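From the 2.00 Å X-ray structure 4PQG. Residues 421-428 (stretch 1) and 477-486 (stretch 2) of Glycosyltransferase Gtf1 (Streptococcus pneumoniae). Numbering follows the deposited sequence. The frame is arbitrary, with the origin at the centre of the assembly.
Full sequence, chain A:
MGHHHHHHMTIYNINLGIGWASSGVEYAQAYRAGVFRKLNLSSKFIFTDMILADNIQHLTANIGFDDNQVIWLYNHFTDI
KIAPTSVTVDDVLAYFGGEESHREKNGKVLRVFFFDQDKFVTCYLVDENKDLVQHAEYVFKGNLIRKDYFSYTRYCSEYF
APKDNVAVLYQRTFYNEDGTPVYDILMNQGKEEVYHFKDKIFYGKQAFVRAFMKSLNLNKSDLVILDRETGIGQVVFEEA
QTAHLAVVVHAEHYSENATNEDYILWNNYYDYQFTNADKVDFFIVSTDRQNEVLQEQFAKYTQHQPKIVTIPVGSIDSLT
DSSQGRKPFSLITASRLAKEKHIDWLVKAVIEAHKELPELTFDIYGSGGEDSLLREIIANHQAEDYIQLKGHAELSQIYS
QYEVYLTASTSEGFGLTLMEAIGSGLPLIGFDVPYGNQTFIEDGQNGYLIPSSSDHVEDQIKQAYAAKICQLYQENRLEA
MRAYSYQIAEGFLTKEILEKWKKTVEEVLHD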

# COMPACT_ATOMS: atom_id res chain seq x y z
N ALA A 421 -8.31 15.00 0.87
CA ALA A 421 -8.16 16.46 0.88
C ALA A 421 -9.49 17.22 0.73
O ALA A 421 -9.77 18.12 1.51
CB ALA A 421 -7.13 16.90 -0.17
N ILE A 422 -10.32 16.88 -0.26
CA ILE A 422 -11.59 17.62 -0.44
C ILE A 422 -12.61 17.33 0.68
O ILE A 422 -13.43 18.19 1.02
CB ILE A 422 -12.26 17.41 -1.83
CG1 ILE A 422 -12.69 15.96 -2.04
CG2 ILE A 422 -11.35 17.90 -2.96
CD1 ILE A 422 -13.80 15.79 -3.05
N GLY A 423 -12.55 16.12 1.24
CA GLY A 423 -13.37 15.75 2.40
C GLY A 423 -13.04 16.56 3.64
O GLY A 423 -13.86 16.67 4.54
N SER A 424 -11.83 17.12 3.68
CA SER A 424 -11.41 18.05 4.73
C SER A 424 -11.43 19.52 4.24
O SER A 424 -10.81 20.40 4.84
CB SER A 424 -10.01 17.68 5.24
OG SER A 424 -10.05 16.61 6.17
N GLY A 425 -12.14 19.76 3.14
CA GLY A 425 -12.36 21.12 2.63
C GLY A 425 -11.13 21.80 2.06
O GLY A 425 -10.96 23.02 2.20
N LEU A 426 -10.26 21.03 1.42
CA LEU A 426 -9.10 21.65 0.77
C LEU A 426 -9.38 21.86 -0.69
O LEU A 426 -9.80 20.92 -1.38
CB LEU A 426 -7.82 20.81 0.96
CG LEU A 426 -7.31 20.61 2.39
CD1 LEU A 426 -6.06 19.75 2.42
CD2 LEU A 426 -7.03 21.94 3.06
N PRO A 427 -9.15 23.09 -1.18
CA PRO A 427 -9.08 23.29 -2.62
C PRO A 427 -7.89 22.51 -3.16
O PRO A 427 -6.92 22.29 -2.42
CB PRO A 427 -8.82 24.80 -2.75
CG PRO A 427 -9.33 25.37 -1.47
CD PRO A 427 -8.95 24.35 -0.44
N LEU A 428 -7.98 22.09 -4.42
CA LEU A 428 -6.89 21.35 -5.06
C LEU A 428 -6.32 22.13 -6.24
O LEU A 428 -7.06 22.69 -7.03
CB LEU A 428 -7.38 19.98 -5.55
CG LEU A 428 -8.23 19.09 -4.63
CD1 LEU A 428 -8.56 17.79 -5.33
CD2 LEU A 428 -7.51 18.81 -3.33
N ARG A 477 -10.02 33.57 -3.29
CA ARG A 477 -10.88 32.47 -3.71
C ARG A 477 -11.06 31.37 -2.66
O ARG A 477 -11.89 30.48 -2.83
CB ARG A 477 -10.41 31.88 -5.06
CG ARG A 477 -10.23 32.90 -6.19
CD ARG A 477 -11.53 33.27 -6.89
NE ARG A 477 -12.15 32.10 -7.51
CZ ARG A 477 -13.30 31.57 -7.13
NH1 ARG A 477 -14.01 32.12 -6.14
NH2 ARG A 477 -13.78 30.50 -7.74
N LEU A 478 -10.31 31.46 -1.56
CA LEU A 478 -10.19 30.35 -0.60
C LEU A 478 -11.52 29.89 0.04
O LEU A 478 -11.81 28.69 0.05
CB LEU A 478 -9.12 30.64 0.46
CG LEU A 478 -8.94 29.57 1.55
CD1 LEU A 478 -8.39 28.26 0.99
CD2 LEU A 478 -8.05 30.09 2.67
N GLU A 479 -12.31 30.83 0.56
CA GLU A 479 -13.61 30.49 1.15
C GLU A 479 -14.53 29.76 0.17
O GLU A 479 -15.05 28.68 0.49
CB GLU A 479 -14.32 31.72 1.70
CG GLU A 479 -13.83 32.18 3.06
CD GLU A 479 -14.84 33.07 3.78
OE1 GLU A 479 -15.87 33.45 3.17
OE2 GLU A 479 -14.61 33.40 4.97
N ALA A 480 -14.73 30.35 -1.00
CA ALA A 480 -15.61 29.76 -2.01
C ALA A 480 -15.12 28.37 -2.48
O ALA A 480 -15.91 27.45 -2.68
CB ALA A 480 -15.75 30.70 -3.20
N MET A 481 -13.81 28.25 -2.68
CA MET A 481 -13.21 26.99 -3.15
C MET A 481 -13.30 25.85 -2.12
O MET A 481 -13.68 24.73 -2.46
CB MET A 481 -11.76 27.22 -3.56
CG MET A 481 -11.63 27.85 -4.93
SD MET A 481 -9.92 28.16 -5.34
CE MET A 481 -10.09 28.67 -7.05
N ARG A 482 -12.95 26.14 -0.87
CA ARG A 482 -13.17 25.19 0.21
C ARG A 482 -14.62 24.70 0.24
O ARG A 482 -14.88 23.49 0.31
CB ARG A 482 -12.76 25.80 1.56
CG ARG A 482 -13.37 25.11 2.77
CD ARG A 482 -12.71 25.54 4.07
NE ARG A 482 -12.91 26.97 4.34
CZ ARG A 482 -11.94 27.88 4.39
NH1 ARG A 482 -12.23 29.14 4.67
NH2 ARG A 482 -10.68 27.54 4.15
N ALA A 483 -15.57 25.63 0.15
CA ALA A 483 -16.99 25.28 0.23
C ALA A 483 -17.37 24.36 -0.91
O ALA A 483 -18.13 23.40 -0.74
CB ALA A 483 -17.85 26.55 0.23
N TYR A 484 -16.81 24.64 -2.08
CA TYR A 484 -17.05 23.82 -3.24
C TYR A 484 -16.41 22.42 -3.13
O TYR A 484 -16.98 21.44 -3.61
CB TYR A 484 -16.59 24.54 -4.51
CG TYR A 484 -17.38 24.13 -5.72
CD1 TYR A 484 -18.47 24.90 -6.17
CD2 TYR A 484 -17.05 22.96 -6.42
CE1 TYR A 484 -19.20 24.51 -7.28
CE2 TYR A 484 -17.78 22.57 -7.53
CZ TYR A 484 -18.85 23.34 -7.95
OH TYR A 484 -19.55 22.95 -9.06
N SER A 485 -15.24 22.33 -2.48
CA SER A 485 -14.60 21.02 -2.22
C SER A 485 -15.49 20.12 -1.38
O SER A 485 -15.74 18.96 -1.74
CB SER A 485 -13.23 21.19 -1.53
OG SER A 485 -12.22 21.51 -2.47
N TYR A 486 -15.98 20.65 -0.25
CA TYR A 486 -16.97 19.95 0.59
C TYR A 486 -18.20 19.52 -0.23
O TYR A 486 -18.71 18.41 -0.06
CB TYR A 486 -17.43 20.87 1.72
CG TYR A 486 -16.45 21.02 2.86
CD1 TYR A 486 -15.94 19.89 3.52
CD2 TYR A 486 -16.08 22.28 3.33
CE1 TYR A 486 -15.07 20.03 4.60
CE2 TYR A 486 -15.21 22.43 4.40
CZ TYR A 486 -14.71 21.29 5.03
OH TYR A 486 -13.84 21.41 6.10
O HOH W 1 -9.31 25.25 2.92

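How do Ile422 and Gly423 meet the second stretch? Ile422 lies beside Ser485, their CA atoms 4.9 Å apart, and its side chain reaches across so that Ile422 CG2 sits 3.7 Å from Ser485 OG. One residue on, Gly423 O approaches the edge of the Tyr486 ring, near its plane, with 3.6 Å to Tyr486 CE1.

Why can the chain come so close at Gly425? With phi/psi of 70/36, it adopts a backbone conformation that favours glycine, and it lays its CA over one face of the Tyr486 ring. Gly425 CA stands 3.5 Å from the centroid of the Tyr486 ring and only 17° off the normal, a CH-pi contact. A CB here would point toward the helix and fall 2.3 Å from Tyr486 CZ, a clash, so the close packing depends on the absence of a side chain.

What does the carbonyl of Gly425 do? Gly425 O packs 3.2 Å from Arg482 CG, against the aliphatic part of that side chain. A water extends the link: it donates to Gly425 O at 2.9 Å and accepts from Arg482 NH2 at 2.9 Å, joining the loop to the far end of the arginine.

Where is the direct hydrogen bond between the stretches? Leu426 turns its CB away from the helix, but its carbonyl is within reach: Ser485 OG donates to Leu426 O at 2.7 Å. The serine CA-to-CB bond points toward stretch 1, which brings the short hydroxyl side chain to the backbone acceptor.

How does Pro427 complete the contact? Its ring packs against the preceding turns of the helix, with Pro427 CG 3.7 Å from Met481 CB and 3.9 Å from Leu478 CD1. These apolar contacts follow the polar one at Leu426, and Pro427 has the largest area covered by the other stretch, 82 Å².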